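Local coordinates for protein putative acyl-CoA dehydrogenase (Burkholderia xenovorans, PDB 5JSC) that probably belongs to the acyl-CoA dehydrogenase family of flavoproteins and binds flavin-adenine dinucleotide as part of a four-chain assembly, at residues 77-82 and 126-131; 110-115 and 133-138; 119-124 and 254-259; 167-172 and 203-208. All coordinates share one frame; numbering follows the deposited sequence.

Contact 1 (77-82 and 126-131); sequences VAYGGH and EQKTRY
Tyr-79 and Lys-128 meet because each sets its CG opposite its own carbonyl carbon: chi1 of -53° swings the tyrosine ring out toward the helix, and chi1 of -68° starts the lysine chain across that ring. The result is a CH-pi contact on the surface of the helical N-terminal domain, where the loop between helices 53-66 and 88-101 leans on helix 125-136. Lys-128 CB stands almost exactly over the centre of the ring, 3.5 Å from the centroid of Tyr-79. Beyond CG the lysine is fully extended, and its CD stays on the same face but out at the rim, 3.6 Å from Tyr-79 CE2. A lysine suits this place because its methylenes can lie on an aromatic face while the ammonium group travels on; here NZ reaches the carbonyl of Ser-120 in a weak hydrogen bond. On the opposite face of the ring sits Ala-78 CB, 4.3 Å above the plane, so the tyrosine is held between a neighbour in its own loop and the helix. The tyrosine hydroxyl adds a weak hydrogen bond to His-125 ND1. No hydrogen bond joins the two segments; the contact rests on van der Waals and CH-pi attraction, and tyrosine suits a partly exposed place because its ring packs while its hydroxyl keeps a polar partner. Thr-129 meets the ring at its edge rather than over a face. Its hydroxyl is committed to the carbonyl of His-125, one turn back in the helix, and in that position OG1 lies near the ring plane, 3.5 Å from Tyr-79 CE1.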
loop_
_atom_site.group_PDB
_atom_site.type_symbol
_atom_site.label_atom_id
_atom_site.label_comp_id
_atom_site.label_asym_id
_atom_site.label_seq_id
_atom_site.Cartn_x
_atom_site.Cartn_y
_atom_site.Cartn_z
ATOM N N VAL C 77 -0.940 34.744 30.125
ATOM C CA VAL C 77 0.230 35.028 30.950
ATOM C C VAL C 77 -0.174 35.236 32.407
ATOM O O VAL C 77 0.531 34.808 33.330
ATOM C CB VAL C 77 0.985 36.243 30.384
ATOM C CG1 VAL C 77 2.086 36.677 31.336
ATOM C CG2 VAL C 77 1.561 35.895 29.025
ATOM N N ALA C 78 -1.321 35.881 32.636
ATOM C CA ALA C 78 -1.789 36.118 33.998
ATOM C C ALA C 78 -2.074 34.828 34.753
ATOM O O ALA C 78 -2.132 34.846 35.991
ATOM C CB ALA C 78 -3.052 36.980 33.968
ATOM N N TYR C 79 -2.249 33.714 34.040
ATOM C CA TYR C 79 -2.630 32.437 34.632
ATOM C C TYR C 79 -1.506 31.407 34.571
ATOM O O TYR C 79 -1.753 30.212 34.761
ATOM C CB TYR C 79 -3.885 31.904 33.940
ATOM C CG TYR C 79 -4.995 32.918 33.944
ATOM C CD1 TYR C 79 -5.580 33.314 35.137
ATOM C CD2 TYR C 79 -5.449 33.493 32.764
ATOM C CE1 TYR C 79 -6.577 34.259 35.161
ATOM C CE2 TYR C 79 -6.466 34.444 32.782
ATOM C CZ TYR C 79 -7.020 34.812 33.988
ATOM O OH TYR C 79 -8.025 35.743 34.041
ATOM N N GLY C 80 -0.274 31.844 34.326
ATOM C CA GLY C 80 0.861 30.943 34.293
ATOM C C GLY C 80 1.290 30.504 32.910
ATOM O O GLY C 80 2.287 29.781 32.791
ATOM N N GLY C 81 0.578 30.917 31.868
ATOM C CA GLY C 81 0.936 30.515 30.525
ATOM C C GLY C 81 2.142 31.257 29.988
ATOM O O GLY C 81 2.513 32.335 30.456
ATOM N N HIS C 82 2.778 30.650 28.981
ATOM C CA HIS C 82 3.911 31.300 28.329
ATOM C C HIS C 82 3.478 32.577 27.622
ATOM O O HIS C 82 4.178 33.602 27.666
ATOM C CB HIS C 82 4.558 30.344 27.329
ATOM C CG HIS C 82 5.583 31.007 26.468
ATOM N ND1 HIS C 82 6.831 31.351 26.940
ATOM C CD2 HIS C 82 5.532 31.435 25.184
ATOM C CE1 HIS C 82 7.515 31.945 25.977
ATOM N NE2 HIS C 82 6.750 32.008 24.901
ATOM N N GLU C 126 -12.331 33.401 37.585
ATOM C CA GLU C 126 -12.153 32.568 38.769
ATOM C C GLU C 126 -11.660 31.185 38.386
ATOM O O GLU C 126 -10.745 30.650 39.021
ATOM C CB GLU C 126 -13.456 32.461 39.569
ATOM C CG GLU C 126 -13.876 33.748 40.246
ATOM C CD GLU C 126 -14.614 33.534 41.553
ATOM O OE1 GLU C 126 -14.361 32.520 42.235
ATOM O OE2 GLU C 126 -15.450 34.393 41.900
ATOM N N GLN C 127 -12.254 30.592 37.344
ATOM C CA GLN C 127 -11.841 29.260 36.920
ATOM C C GLN C 127 -10.398 29.256 36.434
ATOM O O GLN C 127 -9.606 28.388 36.822
ATOM C CB GLN C 127 -12.789 28.741 35.837
ATOM C CG GLN C 127 -14.186 28.431 36.366
ATOM C CD GLN C 127 -15.235 28.348 35.270
ATOM O OE1 GLN C 127 -14.989 28.729 34.127
ATOM N NE2 GLN C 127 -16.419 27.849 35.619
ATOM N N LYS C 128 -10.032 30.219 35.582
ATOM C CA LYS C 128 -8.648 30.277 35.120
ATOM C C LYS C 128 -7.685 30.507 36.280
ATOM O O LYS C 128 -6.615 29.886 36.340
ATOM C CB LYS C 128 -8.490 31.354 34.047
ATOM C CG LYS C 128 -9.197 31.032 32.738
ATOM C CD LYS C 128 -8.876 32.071 31.679
ATOM C CE LYS C 128 -9.578 31.786 30.357
ATOM N NZ LYS C 128 -9.234 32.831 29.332
ATOM N N THR C 129 -8.050 31.379 37.227
ATOM C CA THR C 129 -7.181 31.628 38.376
ATOM C C THR C 129 -7.010 30.377 39.229
ATOM O O THR C 129 -5.918 30.108 39.746
ATOM C CB THR C 129 -7.757 32.770 39.217
ATOM O OG1 THR C 129 -7.814 33.952 38.416
ATOM C CG2 THR C 129 -6.903 33.036 40.451
ATOM N N ARG C 130 -8.082 29.605 39.406
ATOM C CA ARG C 130 -8.019 28.478 40.326
ATOM C C ARG C 130 -7.216 27.322 39.745
ATOM O O ARG C 130 -6.488 26.647 40.477
ATOM C CB ARG C 130 -9.428 28.024 40.704
ATOM C CG ARG C 130 -9.472 26.728 41.518
ATOM C CD ARG C 130 -10.882 26.424 42.013
ATOM N NE ARG C 130 -11.008 25.075 42.563
ATOM C CZ ARG C 130 -10.645 24.720 43.794
ATOM N NH1 ARG C 130 -10.119 25.616 44.621
ATOM N NH2 ARG C 130 -10.804 23.468 44.198
ATOM N N TYR C 131 -7.322 27.077 38.441
ATOM C CA TYR C 131 -6.764 25.850 37.875
ATOM C C TYR C 131 -5.508 26.054 37.049
ATOM O O TYR C 131 -4.587 25.241 37.147
ATOM C CB TYR C 131 -7.823 25.127 37.019
ATOM C CG TYR C 131 -8.958 24.637 37.883
ATOM C CD1 TYR C 131 -8.827 23.476 38.635
ATOM C CD2 TYR C 131 -10.142 25.357 37.990
ATOM C CE1 TYR C 131 -9.850 23.038 39.457
ATOM C CE2 TYR C 131 -11.171 24.927 38.806
ATOM C CZ TYR C 131 -11.018 23.766 39.539
ATOM O OH TYR C 131 -12.037 23.328 40.348
#

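Contact 2 (110-115 and 133-138); sequences AMQGLG and PRVANG
Gln-112 and Val-135 join two successive helices of the N-terminal domain, 103-122 and 125-136, through one side-chain hydrogen bond. Gln-112 NE2 donates to Val-135 O over 3.2 Å, with an N-H...O angle of 149°. The donor lies in the carbonyl plane and uses a lone pair, while the acceptor is close to the plane of the glutamine amide. A bend at chi2 (-58°) folds the glutamine chain so that its amide reaches the end of the neighbouring helix.

Backbone bonds finish that end. Gly-138, at positive phi, is the C-prime residue of a Schellman motif, and its N gives a second bond to Val-135 O, also 3.2 Å long; Thr-139 N returns to Arg-134 O. Glycine tolerates these backbone angles most easily.

Van der Waals contact runs alongside, a methyl against polar atoms. Val-135 CG1, anti to its own N, lies 3.7 Å from Gln-112 NE2 and 3.3 Å from Gln-112 O, and the two side chains run antiparallel past one another.

Outside the pair, Gln-112 NE2 also donates to Ala-140 O, and OE1 accepts from Ala-142 N. A neutral amide thus satisfies helix-end and loop backbone at one buried spot, offering donors and an acceptor together without burying a formal charge, which suits glutamine to this place.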
loop_
_atom_site.group_PDB
_atom_site.type_symbol
_atom_site.label_atom_id
_atom_site.label_comp_id
_atom_site.label_asym_id
_atom_site.label_seq_id
_atom_site.Cartn_x
_atom_site.Cartn_y
_atom_site.Cartn_z
ATOM N N ALA C 110 1.602 16.181 27.584
ATOM C CA ALA C 110 0.417 16.257 26.735
ATOM C C ALA C 110 -0.843 16.477 27.558
ATOM O O ALA C 110 -1.698 17.299 27.199
ATOM C CB ALA C 110 0.290 14.976 25.913
ATOM N N MET C 111 -0.992 15.730 28.652
ATOM C CA MET C 111 -2.239 15.806 29.401
ATOM C C MET C 111 -2.369 17.092 30.200
ATOM O O MET C 111 -3.494 17.512 30.481
ATOM C CB MET C 111 -2.384 14.603 30.329
ATOM C CG MET C 111 -2.637 13.308 29.572
ATOM S SD MET C 111 -3.961 13.437 28.349
ATOM C CE MET C 111 -5.301 14.121 29.343
ATOM N N GLN C 112 -1.257 17.735 30.558
ATOM C CA GLN C 112 -1.366 19.059 31.152
ATOM C C GLN C 112 -1.924 20.063 30.154
ATOM O O GLN C 112 -2.579 21.026 30.555
ATOM C CB GLN C 112 -0.006 19.518 31.673
ATOM C CG GLN C 112 0.532 18.664 32.813
ATOM C CD GLN C 112 -0.411 18.628 33.998
ATOM O OE1 GLN C 112 -1.155 17.663 34.179
ATOM N NE2 GLN C 112 -0.389 19.687 34.818
ATOM N N GLY C 113 -1.677 19.856 28.862
ATOM C CA GLY C 113 -2.290 20.658 27.823
ATOM C C GLY C 113 -3.736 20.269 27.562
ATOM O O GLY C 113 -4.646 21.073 27.767
ATOM N N LEU C 114 -3.962 19.030 27.111
ATOM C CA LEU C 114 -5.316 18.615 26.740
ATOM C C LEU C 114 -6.285 18.742 27.915
ATOM O O LEU C 114 -7.424 19.205 27.743
ATOM C CB LEU C 114 -5.288 17.175 26.217
ATOM C CG LEU C 114 -6.656 16.586 25.855
ATOM C CD1 LEU C 114 -7.273 17.326 24.679
ATOM C CD2 LEU C 114 -6.518 15.090 25.554
ATOM N N GLY C 115 -5.850 18.351 29.115
ATOM C CA GLY C 115 -6.713 18.392 30.283
ATOM C C GLY C 115 -7.070 19.784 30.751
ATOM O O GLY C 115 -8.095 19.953 31.420
ATOM N N PRO C 133 -2.780 28.202 36.903
ATOM C CA PRO C 133 -1.420 28.344 37.447
ATOM C C PRO C 133 -0.857 27.043 37.984
ATOM O O PRO C 133 0.347 26.793 37.840
ATOM C CB PRO C 133 -1.596 29.396 38.552
ATOM C CG PRO C 133 -2.745 30.199 38.093
ATOM C CD PRO C 133 -3.690 29.196 37.502
ATOM N N ARG C 134 -1.699 26.208 38.603
ATOM C CA ARG C 134 -1.231 24.934 39.138
ATOM C C ARG C 134 -0.978 23.920 38.027
ATOM O O ARG C 134 -0.070 23.090 38.145
ATOM C CB ARG C 134 -2.242 24.375 40.138
ATOM N N VAL C 135 -1.768 23.957 36.955
ATOM C CA VAL C 135 -1.446 23.142 35.782
ATOM C C VAL C 135 -0.082 23.548 35.237
ATOM O O VAL C 135 0.782 22.704 34.959
ATOM C CB VAL C 135 -2.541 23.282 34.707
ATOM C CG1 VAL C 135 -2.075 22.670 33.373
ATOM C CG2 VAL C 135 -3.849 22.618 35.166
ATOM N N ALA C 136 0.133 24.861 35.109
ATOM C CA ALA C 136 1.330 25.381 34.459
ATOM C C ALA C 136 2.591 25.129 35.273
ATOM O O ALA C 136 3.677 25.034 34.694
ATOM C CB ALA C 136 1.175 26.883 34.194
ATOM N N ASN C 137 2.497 25.055 36.601
ATOM C CA ASN C 137 3.691 24.767 37.386
ATOM C C ASN C 137 3.757 23.313 37.843
ATOM O O ASN C 137 4.656 22.947 38.608
ATOM C CB ASN C 137 3.824 25.748 38.566
ATOM C CG ASN C 137 2.778 25.559 39.658
ATOM O OD1 ASN C 137 2.058 24.572 39.705
ATOM N ND2 ASN C 137 2.719 26.528 40.575
ATOM N N GLY C 138 2.862 22.463 37.344
ATOM C CA GLY C 138 2.951 21.049 37.646
ATOM C C GLY C 138 2.487 20.628 39.019
ATOM O O GLY C 138 2.803 19.512 39.444
#

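Contact 3 (119-124 and 254-259); sequences ISLGGT and AMRTLD
One water joins Leu-121 and Arg-256: it donates to Leu-121 O over 2.6 Å and accepts from Arg-256 NH2 over 2.9 Å. The carbonyl belongs to the last turn of its helix, which ends at Gly-122, and there its oxygen accepts a hydrogen bond from the water. On the arginine side the water sits at the edge of the guanidinium, in its plane, where the N-H groups point.

The leucine side chain makes the direct contacts beside this bridge. A turn at chi3 (61°) bends the arginine back toward the neighbouring helix, placing the guanidinium so that Leu-121 CB lies over one of its faces and Leu-121 CD2 comes within 3.7 Å of Arg-256 NH2. The other branch, CD1, reaches the helix surface: it is 3.9 Å from Arg-256 CB and 3.7 Å from Thr-257 OG1. This pairs the end of helix 103-122, in the N-terminal domain, with the long helix 250-286 of the C-terminal domain, so the water and the leucine lie on a seam between two domains of the acyl-CoA dehydrogenase fold. A forked leucine suits the seam, since one branch meets the guanidinium end while the other packs at the helix surface, where Leu-253 and Ile-260 also touch the side chain.

Thr-257 can sit beside an apolar methyl because its hydroxyl is already engaged, hydrogen-bonded to the carbonyl of Leu-253 one turn earlier. With chi1 at -57°, OG1 lies opposite the threonine carbonyl carbon, and CG2 is turned toward Leu-114 of helix 103-122; the side chain also touches Ala-118.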
loop_
_atom_site.group_PDB
_atom_site.type_symbol
_atom_site.label_atom_id
_atom_site.label_comp_id
_atom_site.label_asym_id
_atom_site.label_seq_id
_atom_site.Cartn_x
_atom_site.Cartn_y
_atom_site.Cartn_z
ATOM N N ILE C 119 -10.247 24.912 29.782
ATOM C CA ILE C 119 -10.241 26.020 30.735
ATOM C C ILE C 119 -9.548 27.234 30.129
ATOM O O ILE C 119 -10.018 28.369 30.269
ATOM C CB ILE C 119 -9.584 25.586 32.063
ATOM C CG1 ILE C 119 -10.290 24.351 32.640
ATOM C CG2 ILE C 119 -9.586 26.726 33.088
ATOM C CD1 ILE C 119 -9.618 23.776 33.881
ATOM N N SER C 120 -8.418 27.025 29.442
ATOM C CA SER C 120 -7.794 28.127 28.709
ATOM C C SER C 120 -8.770 28.750 27.721
ATOM O O SER C 120 -8.822 29.978 27.576
ATOM C CB SER C 120 -6.545 27.643 27.966
ATOM O OG SER C 120 -5.473 27.373 28.851
ATOM N N LEU C 121 -9.557 27.917 27.035
ATOM C CA LEU C 121 -10.456 28.407 26.000
ATOM C C LEU C 121 -11.723 29.018 26.578
ATOM O O LEU C 121 -12.193 30.046 26.079
ATOM C CB LEU C 121 -10.827 27.272 25.044
ATOM C CG LEU C 121 -9.752 26.798 24.068
ATOM C CD1 LEU C 121 -10.256 25.587 23.280
ATOM C CD2 LEU C 121 -9.344 27.924 23.137
ATOM N N GLY C 122 -12.293 28.408 27.618
ATOM C CA GLY C 122 -13.633 28.786 28.034
ATOM C C GLY C 122 -13.833 29.141 29.495
ATOM O O GLY C 122 -14.967 29.399 29.909
ATOM N N GLY C 123 -12.769 29.171 30.292
ATOM C CA GLY C 123 -12.933 29.445 31.709
ATOM C C GLY C 123 -13.236 30.905 32.002
ATOM O O GLY C 123 -12.874 31.808 31.247
ATOM N N THR C 124 -13.927 31.129 33.122
ATOM C CA THR C 124 -14.056 32.464 33.697
ATOM C C THR C 124 -12.738 32.877 34.347
ATOM O O THR C 124 -11.784 32.104 34.429
ATOM C CB THR C 124 -15.157 32.501 34.751
ATOM O OG1 THR C 124 -14.798 31.627 35.834
ATOM C CG2 THR C 124 -16.490 32.057 34.163
ATOM N N ALA C 254 -15.382 21.036 23.514
ATOM C CA ALA C 254 -14.597 19.815 23.364
ATOM C C ALA C 254 -13.909 19.782 22.010
ATOM O O ALA C 254 -12.715 19.471 21.912
ATOM C CB ALA C 254 -15.493 18.584 23.523
ATOM N N MET C 255 -14.651 20.102 20.945
ATOM C CA MET C 255 -14.070 20.057 19.607
ATOM C C MET C 255 -12.945 21.069 19.455
ATOM O O MET C 255 -11.919 20.774 18.828
ATOM C CB MET C 255 -15.147 20.306 18.554
ATOM C CG MET C 255 -16.240 19.246 18.538
ATOM S SD MET C 255 -15.583 17.609 18.173
ATOM C CE MET C 255 -15.764 16.784 19.744
ATOM N N ARG C 256 -13.128 22.277 19.998
ATOM C CA ARG C 256 -12.087 23.295 19.882
ATOM C C ARG C 256 -10.840 22.907 20.665
ATOM O O ARG C 256 -9.720 23.231 20.251
ATOM C CB ARG C 256 -12.610 24.645 20.366
ATOM C CG ARG C 256 -13.594 25.299 19.404
ATOM C CD ARG C 256 -14.226 26.539 20.029
ATOM N NE ARG C 256 -13.224 27.549 20.365
ATOM C CZ ARG C 256 -13.339 28.420 21.366
ATOM N NH1 ARG C 256 -14.413 28.406 22.147
ATOM N NH2 ARG C 256 -12.377 29.303 21.591
ATOM N N THR C 257 -11.015 22.220 21.796
ATOM C CA THR C 257 -9.861 21.758 22.557
ATOM C C THR C 257 -9.093 20.703 21.770
ATOM O O THR C 257 -7.858 20.748 21.684
ATOM C CB THR C 257 -10.321 21.214 23.913
ATOM O OG1 THR C 257 -11.045 22.239 24.618
ATOM C CG2 THR C 257 -9.129 20.780 24.757
ATOM N N LEU C 258 -9.811 19.757 21.173
ATOM C CA LEU C 258 -9.167 18.743 20.346
ATOM C C LEU C 258 -8.478 19.346 19.123
ATOM O O LEU C 258 -7.451 18.823 18.670
ATOM C CB LEU C 258 -10.205 17.702 19.924
ATOM C CG LEU C 258 -10.638 16.788 21.070
ATOM C CD1 LEU C 258 -11.965 16.125 20.730
ATOM C CD2 LEU C 258 -9.558 15.734 21.339
ATOM N N ASP C 259 -9.024 20.431 18.567
ATOM C CA ASP C 259 -8.391 21.055 17.408
ATOM C C ASP C 259 -7.015 21.601 17.751
ATOM O O ASP C 259 -6.124 21.623 16.892
ATOM C CB ASP C 259 -9.264 22.181 16.864
ATOM C CG ASP C 259 -10.402 21.676 16.012
ATOM O OD1 ASP C 259 -10.363 20.499 15.588
ATOM O OD2 ASP C 259 -11.336 22.471 15.752
HETATM O O HOH W 1 -11.713 31.152 23.733
#

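Contact 4 (167-172 and 203-208); sequences DAYVLD and SAFVVD
The middle domain of the acyl-CoA dehydrogenase fold is built of beta sheets, and here two of them face each other across a buried apolar layer: strand 168-179 of the five-stranded antiparallel sheet and strand 202-208 of the mixed one. No hydrogen bond links the two segments. Their nearest alpha carbons, those of Tyr-169 and Phe-205, are 9.4 Å apart, a spacing filled by side chains. Strand alternation decides which residues take part: Tyr-169 and Leu-171 on one strand, and Phe-205 and Val-207 on the other, direct their CB atoms into the layer.

The aromatic pair does most of the filling. Both rings set CG opposite the carbonyl carbon, with chi1 of -60° in Phe-205, and the two side chains lie nearly perpendicular. Their planes are inclined at 57° and their centroids lie 5.1 Å apart, an oblique arrangement in which the outer end of the phenylalanine rests on the tyrosine. Phe-205 CZ is 3.7 Å above the plane of the Tyr-169 ring, displaced toward the rim near CG, while Tyr-169 CD1 lies near the phenylalanine plane, at its edge, 3.6 Å from Phe-205 CE2. Met-243 of strand 243-244 touches both rings.

Broad, flat side chains bridge the layer where the strands are closer, and smaller branched ones stand beside them, where the alpha carbons of Leu-171 and Val-207 are 10.1 Å apart. Both of these lean on Val-238, and Val-189 adds to the valine's surroundings. Leu-171 and Val-207 themselves meet more loosely, methyl to methyl, with Leu-171 CD2 4.4 Å from Val-207 CG2.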
loop_
_atom_site.group_PDB
_atom_site.type_symbol
_atom_site.label_atom_id
_atom_site.label_comp_id
_atom_site.label_asym_id
_atom_site.label_seq_id
_atom_site.Cartn_x
_atom_site.Cartn_y
_atom_site.Cartn_z
ATOM N N ASP C 167 -28.528 25.009 42.781
ATOM C CA ASP C 167 -27.315 25.652 42.291
ATOM C C ASP C 167 -26.249 24.650 41.867
ATOM O O ASP C 167 -25.088 25.032 41.686
ATOM C CB ASP C 167 -26.753 26.608 43.352
ATOM C CG ASP C 167 -26.179 25.883 44.563
ATOM O OD1 ASP C 167 -26.522 24.704 44.793
ATOM O OD2 ASP C 167 -25.384 26.511 45.297
ATOM N N ALA C 168 -26.612 23.383 41.706
ATOM C CA ALA C 168 -25.668 22.366 41.283
ATOM C C ALA C 168 -26.253 21.557 40.137
ATOM O O ALA C 168 -27.451 21.611 39.848
ATOM C CB ALA C 168 -25.286 21.431 42.438
ATOM N N TYR C 169 -25.373 20.825 39.471
ATOM C CA TYR C 169 -25.750 19.773 38.544
ATOM C C TYR C 169 -25.390 18.438 39.170
ATOM O O TYR C 169 -24.376 18.327 39.868
ATOM C CB TYR C 169 -25.043 19.927 37.200
ATOM C CG TYR C 169 -25.632 21.005 36.322
ATOM C CD1 TYR C 169 -25.268 22.338 36.480
ATOM C CD2 TYR C 169 -26.551 20.688 35.329
ATOM C CE1 TYR C 169 -25.802 23.322 35.674
ATOM C CE2 TYR C 169 -27.091 21.664 34.516
ATOM C CZ TYR C 169 -26.716 22.979 34.694
ATOM O OH TYR C 169 -27.247 23.956 33.883
ATOM N N VAL C 170 -26.233 17.437 38.942
ATOM C CA VAL C 170 -26.014 16.089 39.454
ATOM C C VAL C 170 -25.607 15.214 38.279
ATOM O O VAL C 170 -26.352 15.102 37.297
ATOM C CB VAL C 170 -27.264 15.532 40.147
ATOM C CG1 VAL C 170 -26.957 14.178 40.746
ATOM C CG2 VAL C 170 -27.764 16.502 41.211
ATOM N N LEU C 171 -24.432 14.592 38.373
ATOM C CA LEU C 171 -23.864 13.821 37.270
ATOM C C LEU C 171 -24.019 12.324 37.520
ATOM O O LEU C 171 -23.681 11.831 38.603
ATOM C CB LEU C 171 -22.389 14.174 37.059
ATOM C CG LEU C 171 -22.085 15.391 36.172
ATOM C CD1 LEU C 171 -22.715 16.665 36.722
ATOM C CD2 LEU C 171 -20.582 15.571 35.983
ATOM N N ASP C 172 -24.522 11.605 36.511
ATOM C CA ASP C 172 -24.729 10.164 36.591
ATOM C C ASP C 172 -24.295 9.496 35.297
ATOM O O ASP C 172 -24.763 9.871 34.216
ATOM C CB ASP C 172 -26.199 9.832 36.856
ATOM C CG ASP C 172 -26.633 10.209 38.248
ATOM O OD1 ASP C 172 -26.334 9.439 39.187
ATOM O OD2 ASP C 172 -27.269 11.273 38.400
ATOM N N SER C 203 -22.886 20.070 27.991
ATOM C CA SER C 203 -22.203 21.125 28.727
ATOM C C SER C 203 -20.896 20.578 29.282
ATOM O O SER C 203 -20.734 19.369 29.458
ATOM C CB SER C 203 -23.066 21.679 29.875
ATOM O OG SER C 203 -24.272 22.243 29.375
ATOM N N ALA C 204 -19.961 21.486 29.561
ATOM C CA ALA C 204 -18.647 21.144 30.091
ATOM C C ALA C 204 -18.530 21.616 31.535
ATOM O O ALA C 204 -19.006 22.702 31.876
ATOM C CB ALA C 204 -17.544 21.787 29.250
ATOM N N PHE C 205 -17.877 20.810 32.382
ATOM C CA PHE C 205 -17.709 21.123 33.802
ATOM C C PHE C 205 -16.282 20.843 34.244
ATOM O O PHE C 205 -15.685 19.861 33.806
ATOM C CB PHE C 205 -18.641 20.280 34.699
ATOM C CG PHE C 205 -20.100 20.471 34.422
ATOM C CD1 PHE C 205 -20.759 19.669 33.488
ATOM C CD2 PHE C 205 -20.823 21.446 35.102
ATOM C CE1 PHE C 205 -22.103 19.842 33.242
ATOM C CE2 PHE C 205 -22.174 21.619 34.854
ATOM C CZ PHE C 205 -22.815 20.820 33.926
ATOM N N VAL C 206 -15.742 21.667 35.142
ATOM C CA VAL C 206 -14.537 21.282 35.875
ATOM C C VAL C 206 -14.970 20.547 37.132
ATOM O O VAL C 206 -15.707 21.096 37.963
ATOM C CB VAL C 206 -13.659 22.489 36.230
ATOM C CG1 VAL C 206 -12.386 21.991 36.918
ATOM C CG2 VAL C 206 -13.331 23.289 34.982
ATOM N N VAL C 207 -14.520 19.303 37.274
ATOM C CA VAL C 207 -14.930 18.443 38.379
ATOM C C VAL C 207 -13.687 18.079 39.183
ATOM O O VAL C 207 -12.823 17.333 38.704
ATOM C CB VAL C 207 -15.667 17.191 37.888
ATOM C CG1 VAL C 207 -16.142 16.369 39.078
ATOM C CG2 VAL C 207 -16.849 17.594 37.007
ATOM N N ASP C 208 -13.593 18.600 40.408
ATOM C CA ASP C 208 -12.461 18.269 41.261
ATOM C C ASP C 208 -12.480 16.784 41.596
ATOM O O ASP C 208 -13.545 16.182 41.753
ATOM C CB ASP C 208 -12.493 19.101 42.544
ATOM C CG ASP C 208 -12.258 20.584 42.287
ATOM O OD1 ASP C 208 -11.656 20.924 41.252
ATOM O OD2 ASP C 208 -12.677 21.411 43.122
#

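How the contacts relate
Contacts 1 and 2 share helix 125-136, and their centres lie 11 Å apart within the N-terminal domain; contact 3, about 13 Å from the centre of contact 2, shares helix 103-122 with it. Along the chain the segments of these three alternate, so that they interlock rather than follow one another. Contact 3 then carries the N-terminal helices to the C-terminal helix 250-286, and contact 4, in the middle domain, falls between its two segments in sequence. Although the centres of contacts 1 and 4 are 21 Å apart, Asp-208 makes a salt bridge to Arg-130 and a hydrogen bond with Tyr-131, so the helices and the sheet domain are tied directly. The four contacts therefore sample all three domains.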